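Local atomic coordinates of transcriptional regulator (Vibrio vulnificus, PDB entry 4IVN), a protein that probably represses transcription of the nan genes for sialic acid catabolism by binding their regulatory DNA, and binds the sugar phosphate ManNAc-6P through its SIS domain. Residues Asp103-Thr108 against Val224-Pro228; Ala169-Gln174 against Leu196-Ile202. All blocks are in the same frame, centred on the assembly; numbering follows the deposited sequence.

Contact 1: residues Asp103-Thr108 against Val224-Pro228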
ATOM      1  N   ASP A 103       6.632  -2.652 -14.848  1.00 44.61           N
ATOM      2  CA  ASP A 103       7.572  -3.767 -15.174  1.00 44.64           C
ATOM      3  C   ASP A 103       7.512  -4.715 -13.974  1.00 39.39           C
ATOM      4  O   ASP A 103       7.450  -5.903 -14.134  1.00 39.33           O
ATOM      5  CB  ASP A 103       9.041  -3.286 -15.300  1.00 44.25           C
ATOM      6  CG  ASP A 103       9.267  -2.346 -16.470  1.00 48.96           C
ATOM      7  OD1 ASP A 103       8.455  -2.337 -17.384  1.00 44.27           O
ATOM      8  OD2 ASP A 103      10.236  -1.577 -16.422  1.00 53.52           O
ATOM      9  N   SER A 104       7.539  -4.158 -12.774  1.00 40.29           N
ATOM     10  CA  SER A 104       7.406  -5.007 -11.594  1.00 40.35           C
ATOM     11  C   SER A 104       6.155  -5.863 -11.476  1.00 38.02           C
ATOM     12  O   SER A 104       6.221  -7.000 -10.974  1.00 41.45           O
ATOM     13  CB  SER A 104       7.581  -4.176 -10.338  1.00 39.14           C
ATOM     14  OG  SER A 104       8.946  -3.899 -10.306  1.00 52.58           O
ATOM     15  N   LEU A 105       5.012  -5.282 -11.807  1.00 37.01           N
ATOM     16  CA  LEU A 105       3.747  -6.019 -11.828  1.00 34.88           C
ATOM     17  C   LEU A 105       3.832  -7.119 -12.831  1.00 38.10           C
ATOM     18  O   LEU A 105       3.481  -8.250 -12.561  1.00 37.80           O
ATOM     19  CB  LEU A 105       2.592  -5.072 -12.147  1.00 37.21           C
ATOM     20  CG  LEU A 105       2.210  -4.149 -10.965  1.00 34.89           C
ATOM     21  CD1 LEU A 105       1.362  -3.011 -11.522  1.00 35.96           C
ATOM     22  CD2 LEU A 105       1.382  -4.963  -9.974  1.00 34.19           C
ATOM     23  N   GLN A 106       4.331  -6.818 -14.013  1.00 39.15           N
ATOM     24  CA  GLN A 106       4.337  -7.854 -15.032  1.00 41.21           C
ATOM     25  C   GLN A 106       5.330  -8.950 -14.668  1.00 40.26           C
ATOM     26  O   GLN A 106       5.008 -10.134 -14.774  1.00 42.89           O
ATOM     27  CB  GLN A 106       4.629  -7.249 -16.386  1.00 40.37           C
ATOM     28  CG  GLN A 106       3.558  -6.235 -16.805  1.00 44.75           C
ATOM     29  CD  GLN A 106       3.924  -5.528 -18.096  1.00 50.84           C
ATOM     30  OE1 GLN A 106       5.116  -5.285 -18.422  1.00 50.30           O
ATOM     31  NE2 GLN A 106       2.906  -5.213 -18.850  1.00 49.57           N
ATOM     32  N   ASP A 107       6.512  -8.568 -14.210  1.00 41.68           N
ATOM     33  CA  ASP A 107       7.443  -9.572 -13.686  1.00 43.13           C
ATOM     34  C   ASP A 107       6.886 -10.430 -12.578  1.00 41.97           C
ATOM     35  O   ASP A 107       7.072 -11.635 -12.620  1.00 40.76           O
ATOM     36  CB  ASP A 107       8.750  -8.929 -13.244  1.00 43.00           C
ATOM     37  CG  ASP A 107       9.532  -8.387 -14.414  1.00 49.56           C
ATOM     38  OD1 ASP A 107       9.209  -8.743 -15.568  1.00 49.58           O
ATOM     39  OD2 ASP A 107      10.461  -7.611 -14.181  1.00 57.05           O
ATOM     40  N   THR A 108       6.226  -9.824 -11.579  1.00 37.74           N
ATOM     41  CA  THR A 108       5.586 -10.580 -10.492  1.00 39.10           C
ATOM     42  C   THR A 108       4.523 -11.576 -10.998  1.00 40.49           C
ATOM     43  O   THR A 108       4.518 -12.768 -10.612  1.00 36.81           O
ATOM     44  CB  THR A 108       4.989  -9.614  -9.416  1.00 34.93           C
ATOM     45  OG1 THR A 108       6.060  -8.861  -8.825  1.00 31.89           O
ATOM     46  CG2 THR A 108       4.286 -10.365  -8.298  1.00 33.69           C
ATOM     47  N   VAL A 224       6.374 -14.945  -3.788  1.00 35.69           N
ATOM     48  CA  VAL A 224       7.537 -14.105  -4.024  1.00 33.42           C
ATOM     49  C   VAL A 224       7.233 -13.052  -5.058  1.00 34.94           C
ATOM     50  O   VAL A 224       6.907 -13.363  -6.169  1.00 34.78           O
ATOM     51  CB  VAL A 224       8.733 -15.001  -4.459  1.00 38.13           C
ATOM     52  CG1 VAL A 224       9.940 -14.145  -4.918  1.00 34.99           C
ATOM     53  CG2 VAL A 224       9.073 -15.951  -3.298  1.00 32.84           C
ATOM     54  N   ALA A 225       7.351 -11.793  -4.701  1.00 33.01           N
ATOM     55  CA  ALA A 225       7.159 -10.667  -5.664  1.00 35.36           C
ATOM     56  C   ALA A 225       8.526 -10.333  -6.297  1.00 37.67           C
ATOM     57  O   ALA A 225       9.579 -10.595  -5.664  1.00 39.05           O
ATOM     58  CB  ALA A 225       6.629  -9.434  -4.820  1.00 32.89           C
ATOM     59  N   ALA A 226       8.535  -9.718  -7.494  1.00 35.81           N
ATOM     60  CA  ALA A 226       9.733  -9.288  -8.152  1.00 39.34           C
ATOM     61  C   ALA A 226      10.385  -8.122  -7.458  1.00 33.54           C
ATOM     62  O   ALA A 226       9.835  -7.534  -6.525  1.00 36.40           O
ATOM     63  CB  ALA A 226       9.452  -8.955  -9.628  1.00 38.22           C
ATOM     64  N   ARG A 227      11.607  -7.817  -7.874  1.00 33.51           N
ATOM     65  CA  ARG A 227      12.436  -6.704  -7.294  1.00 34.30           C
ATOM     66  C   ARG A 227      12.807  -6.870  -5.834  1.00 33.88           C
ATOM     67  O   ARG A 227      12.253  -6.163  -4.996  1.00 33.47           O
ATOM     68  CB  ARG A 227      11.739  -5.355  -7.375  1.00 37.80           C
ATOM     69  CG  ARG A 227      11.084  -5.159  -8.707  1.00 44.09           C
ATOM     70  CD  ARG A 227      11.877  -4.191  -9.593  1.00 58.42           C
ATOM     71  NE  ARG A 227      12.578  -4.958 -10.621  1.00 53.27           N
ATOM     72  CZ  ARG A 227      12.011  -5.614 -11.656  1.00 59.64           C
ATOM     73  NH1 ARG A 227      10.710  -5.639 -11.887  1.00 52.61           N
ATOM     74  NH2 ARG A 227      12.792  -6.264 -12.491  1.00 61.05           N
ATOM     75  N   PRO A 228      13.869  -7.672  -5.558  1.00 35.30           N
ATOM     76  CA  PRO A 228      14.439  -7.803  -4.225  1.00 34.16           C
ATOM     77  C   PRO A 228      14.864  -6.432  -3.745  1.00 34.46           C
ATOM     78  O   PRO A 228      15.395  -5.625  -4.511  1.00 34.02           O
ATOM     79  CB  PRO A 228      15.716  -8.597  -4.487  1.00 36.75           C
ATOM     80  CG  PRO A 228      15.522  -9.341  -5.738  1.00 34.24           C
ATOM     81  CD  PRO A 228      14.521  -8.569  -6.546  1.00 34.61           C
TER

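Contact 2: residues Ala169-Gln174 against Leu196-Ile202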
ATOM      1  N   ALA A 169       1.645 -15.070  18.594  1.00 28.22           N
ATOM      2  CA  ALA A 169       2.148 -16.270  17.876  1.00 29.82           C
ATOM      3  C   ALA A 169       2.498 -17.352  18.878  1.00 32.72           C
ATOM      4  O   ALA A 169       2.303 -18.544  18.612  1.00 31.83           O
ATOM      5  CB  ALA A 169       3.392 -15.936  17.022  1.00 30.28           C
ATOM      6  N   SER A 170       2.998 -16.952  20.057  1.00 28.98           N
ATOM      7  CA  SER A 170       3.528 -17.982  20.956  1.00 34.32           C
ATOM      8  C   SER A 170       2.378 -18.820  21.563  1.00 31.85           C
ATOM      9  O   SER A 170       2.636 -19.891  22.044  1.00 31.66           O
ATOM     10  CB  SER A 170       4.393 -17.428  22.116  1.00 31.43           C
ATOM     11  OG  SER A 170       3.484 -16.825  22.967  1.00 30.11           O
ATOM     12  N   ARG A 171       1.140 -18.345  21.459  1.00 32.38           N
ATOM     13  CA  ARG A 171       0.009 -19.059  22.040  1.00 32.42           C
ATOM     14  C   ARG A 171      -0.926 -19.520  20.915  1.00 34.25           C
ATOM     15  O   ARG A 171      -2.057 -19.949  21.117  1.00 34.65           O
ATOM     16  CB  ARG A 171      -0.744 -18.180  23.048  1.00 33.97           C
ATOM     17  CG  ARG A 171       0.111 -17.709  24.266  1.00 38.76           C
ATOM     18  CD  ARG A 171       0.065 -18.740  25.450  1.00 45.95           C
ATOM     19  NE  ARG A 171       0.516 -20.045  25.107  1.00 55.37           N
ATOM     20  CZ  ARG A 171       0.156 -21.217  25.660  1.00 63.43           C
ATOM     21  NH1 ARG A 171      -0.762 -21.348  26.614  1.00 63.82           N
ATOM     22  NH2 ARG A 171       0.734 -22.298  25.199  1.00 65.34           N
ATOM     23  N   SER A 172      -0.451 -19.410  19.713  1.00 31.33           N
ATOM     24  CA  SER A 172      -1.222 -19.723  18.551  1.00 31.69           C
ATOM     25  C   SER A 172      -1.651 -21.227  18.509  1.00 35.30           C
ATOM     26  O   SER A 172      -0.881 -22.114  18.976  1.00 33.82           O
ATOM     27  CB  SER A 172      -0.339 -19.477  17.372  1.00 32.63           C
ATOM     28  OG  SER A 172      -1.132 -19.304  16.203  1.00 36.27           O
ATOM     29  N   SER A 173      -2.856 -21.486  17.998  1.00 33.86           N
ATOM     30  CA  SER A 173      -3.477 -22.833  18.162  1.00 36.21           C
ATOM     31  C   SER A 173      -4.229 -23.176  16.890  1.00 37.70           C
ATOM     32  O   SER A 173      -4.373 -22.340  15.994  1.00 34.38           O
ATOM     33  CB  SER A 173      -4.464 -22.842  19.329  1.00 39.74           C
ATOM     34  OG  SER A 173      -5.602 -22.026  19.034  1.00 36.19           O
ATOM     35  N   GLN A 174      -4.621 -24.452  16.789  1.00 37.88           N
ATOM     36  CA  GLN A 174      -5.375 -24.961  15.624  1.00 38.15           C
ATOM     37  C   GLN A 174      -6.466 -24.039  15.167  1.00 32.75           C
ATOM     38  O   GLN A 174      -7.265 -23.600  15.965  1.00 39.65           O
ATOM     39  CB  GLN A 174      -6.024 -26.349  15.966  1.00 40.34           C
ATOM     40  CG  GLN A 174      -5.078 -27.500  15.715  1.00 53.68           C
ATOM     41  CD  GLN A 174      -4.506 -27.418  14.321  1.00 51.34           C
ATOM     42  OE1 GLN A 174      -3.292 -27.540  14.140  1.00 57.40           O
ATOM     43  NE2 GLN A 174      -5.364 -27.093  13.340  1.00 49.30           N
ATOM     44  N   LEU A 196       7.957 -18.327  16.002  1.00 33.73           N
ATOM     45  CA  LEU A 196       7.162 -18.885  17.110  1.00 32.89           C
ATOM     46  C   LEU A 196       5.900 -19.691  16.701  1.00 31.83           C
ATOM     47  O   LEU A 196       5.623 -20.776  17.315  1.00 32.02           O
ATOM     48  CB  LEU A 196       6.734 -17.761  18.036  1.00 30.61           C
ATOM     49  CG  LEU A 196       7.990 -17.230  18.840  1.00 34.22           C
ATOM     50  CD1 LEU A 196       7.630 -15.809  19.390  1.00 30.65           C
ATOM     51  CD2 LEU A 196       8.439 -18.232  19.938  1.00 36.84           C
ATOM     52  N   ALA A 197       5.164 -19.194  15.704  1.00 31.49           N
ATOM     53  CA  ALA A 197       4.017 -19.888  15.148  1.00 32.73           C
ATOM     54  C   ALA A 197       4.500 -21.138  14.399  1.00 38.15           C
ATOM     55  O   ALA A 197       3.978 -22.241  14.593  1.00 33.88           O
ATOM     56  CB  ALA A 197       3.263 -18.981  14.182  1.00 31.28           C
ATOM     57  N   TYR A 198       5.498 -20.954  13.540  1.00 36.44           N
ATOM     58  CA  TYR A 198       6.060 -22.067  12.831  1.00 40.24           C
ATOM     59  C   TYR A 198       6.446 -23.190  13.763  1.00 40.17           C
ATOM     60  O   TYR A 198       6.137 -24.373  13.482  1.00 44.53           O
ATOM     61  CB  TYR A 198       7.256 -21.629  12.031  1.00 43.37           C
ATOM     62  CG  TYR A 198       7.744 -22.715  11.076  1.00 50.57           C
ATOM     63  CD1 TYR A 198       7.145 -22.850   9.797  1.00 52.24           C
ATOM     64  CD2 TYR A 198       8.801 -23.573  11.427  1.00 50.02           C
ATOM     65  CE1 TYR A 198       7.574 -23.821   8.901  1.00 53.68           C
ATOM     66  CE2 TYR A 198       9.259 -24.560  10.539  1.00 50.84           C
ATOM     67  CZ  TYR A 198       8.654 -24.667   9.274  1.00 58.32           C
ATOM     68  OH  TYR A 198       9.073 -25.593   8.348  1.00 63.59           O
ATOM     69  N   LYS A 199       7.036 -22.867  14.906  1.00 42.42           N
ATOM     70  CA  LYS A 199       7.466 -23.914  15.853  1.00 43.26           C
ATOM     71  C   LYS A 199       6.338 -24.620  16.604  1.00 46.02           C
ATOM     72  O   LYS A 199       6.485 -25.738  17.112  1.00 39.65           O
ATOM     73  CB  LYS A 199       8.575 -23.431  16.798  1.00 46.72           C
ATOM     74  CG  LYS A 199       9.863 -23.156  16.040  1.00 48.71           C
ATOM     75  CD  LYS A 199      10.815 -22.236  16.817  1.00 59.98           C
ATOM     76  CE  LYS A 199      11.874 -21.639  15.875  1.00 61.98           C
ATOM     77  NZ  LYS A 199      13.243 -21.600  16.470  1.00 57.90           N
ATOM     78  N   ARG A 200       5.172 -24.020  16.602  1.00 40.58           N
ATOM     79  CA  ARG A 200       4.036 -24.667  17.210  1.00 39.35           C
ATOM     80  C   ARG A 200       3.161 -25.358  16.169  1.00 39.25           C
ATOM     81  O   ARG A 200       2.000 -25.618  16.471  1.00 37.91           O
ATOM     82  CB  ARG A 200       3.197 -23.612  17.891  1.00 37.57           C
ATOM     83  CG  ARG A 200       3.810 -23.189  19.189  1.00 39.28           C
ATOM     84  CD  ARG A 200       3.100 -21.966  19.654  1.00 43.31           C
ATOM     85  NE  ARG A 200       1.708 -22.261  20.031  1.00 45.27           N
ATOM     86  CZ  ARG A 200       1.359 -22.838  21.180  1.00 41.30           C
ATOM     87  NH1 ARG A 200       2.279 -23.207  22.079  1.00 46.48           N
ATOM     88  NH2 ARG A 200       0.084 -23.018  21.441  1.00 41.85           N
ATOM     89  N   ASP A 201       3.708 -25.635  14.989  1.00 36.25           N
ATOM     90  CA  ASP A 201       2.993 -26.296  13.878  1.00 37.99           C
ATOM     91  C   ASP A 201       1.740 -25.557  13.380  1.00 41.86           C
ATOM     92  O   ASP A 201       0.796 -26.194  12.922  1.00 35.40           O
ATOM     93  CB  ASP A 201       2.665 -27.752  14.235  1.00 43.95           C
ATOM     94  CG  ASP A 201       3.890 -28.459  14.735  1.00 46.19           C
ATOM     95  OD1 ASP A 201       4.895 -28.432  14.002  1.00 48.93           O
ATOM     96  OD2 ASP A 201       3.908 -28.939  15.885  1.00 50.88           O
ATOM     97  N   ILE A 202       1.764 -24.217  13.452  1.00 34.53           N
ATOM     98  CA  ILE A 202       0.667 -23.399  12.906  1.00 35.66           C
ATOM     99  C   ILE A 202       1.163 -22.935  11.573  1.00 33.46           C
ATOM    100  O   ILE A 202       2.328 -22.569  11.509  1.00 37.38           O
ATOM    101  CB  ILE A 202       0.404 -22.202  13.851  1.00 31.89           C
ATOM    102  CG1 ILE A 202       0.033 -22.745  15.252  1.00 34.15           C
ATOM    103  CG2 ILE A 202      -0.651 -21.224  13.239  1.00 28.59           C
ATOM    104  CD1 ILE A 202      -1.055 -23.830  15.305  1.00 36.33           C
TER

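Contact 1: residues Asp103-Thr108 against Val224-Pro228
The guanidinium of Arg-227 carries the strongest polar interactions. Arg-227 NH1 lies 3.0 Å from Asp-107 OD2 and Arg-227 NH2 lies 3.2 Å from the same oxygen, so one carboxylate oxygen accepts from both nitrogens in a forked salt bridge. Arg-227 NH1 also donates to Ser-104 OG at 2.9 Å, with a nearly straight N-H...O angle of 169°. Both acceptors lie near the guanidinium plane, at its edge, and they sit three residues apart on the helix, so one arginine end meets two neighbouring turns of the same helical face. Ser-104 OG is also within weak hydrogen-bonding range of the carbonyls Ser-100 O and Ala-238 O, which must share its one proton.

A second polar link runs through the backbone: Ala-226 N donates to Thr-108 OG1 at 2.9 Å and 169°, while Thr-108 OG1 itself donates to Ser-104 O at 2.8 Å. The threonine hydroxyl thus relays the loop amide to a helix carbonyl. In the fold, helix 93-111 meets the segment that leaves strand 221-224, the outermost strand, within this chain, of the parallel SIS-domain sheet, on its way to helix 237-257. This loop leads toward Gly-230, Pro-231 and Gly-234, which line the ManNAc-6P pocket, and the side chain of Ala-225 is about 11 Å from a bound ligand.

Packing supplements the polar bonds. Ala-226 points its CB at the helix, 3.7 Å from Asp-107 CB and 4.0 Å from Ser-104 O, and the CA atoms of Thr-108 and Ala-226 are 4.9 Å apart. Leu-105 points away from the loop and packs on Leu-105 of the second subunit.

Contact 2: residues Ala169-Gln174 against Leu196-Ile202
This is a contact between the C-terminal ends of two helices, 162-170 and 188-199, and the turns that follow them, at the partly buried end of the SIS domain where strands 176-181 and 204-208 begin. Small side chains permit the close approach: the CA atoms of Ala-169 and Ala-197 are 4.9 Å apart, and Ala-169 CB lies 3.9 Å from Leu-196 CB and 4.2 Å from Ala-197 CB. Trp-178 of strand 176-181 touches both alanines and Ile-202, placing this apolar patch against the sheet.

Each helix leads into one of these two neighbouring strands of the parallel sheet, in the alternating alpha/beta order of the SIS fold. Helix 188-199 ends in a Schellman motif: Ile-202 N bonds to Ala-197 O at 3.2 Å and Asp-201 N to Tyr-198 O at 3.1 Å, with Asp-201 at positive phi (59°) as the C-prime residue. The reversal brings Ile-202 round toward the other segment, where its CD1 lies 3.6 Å from Ser-173 C and its CG2 3.6 Å from Ser-172 OG, a hydroxyl hydrogen-bonded to Asp-176 and Trp-178.

Arg-200, within that turn and directly before Asp-201, has the largest covered area, 92 Å². Arg-200 NE and Arg-200 NH2 each donate to Ser-172 O at 2.8 Å, with angles of 146° and 144°, a bifurcated pair at the guanidinium edge. Ser-170 O lies over one face, 3.2 Å from Arg-200 NE, but the angle is too poor for a hydrogen bond. Farther out, Arg-171 NH2 and Arg-200 NH1 approach to 3.6 Å, two like charges side by side at the protein surface.

The two contacts lie on opposite sides of the chain's centre, their centres 30 Å apart and their nearest atoms about 15 Å apart; contact 2 is nested within the chain loop that contact 1 closes. They share no helix or strand, though both adjoin the parallel sheet. Contact 1 is the more central, 12 Å from the chain centre against 20 Å, and has no exposed residue among those touching; contact 2 buries more surface, 449 against 273 Å², but four of its touching residues are exposed. Each uses an arginine, paired with a carboxylate and a hydroxyl in contact 1 and with a backbone carbonyl in contact 2.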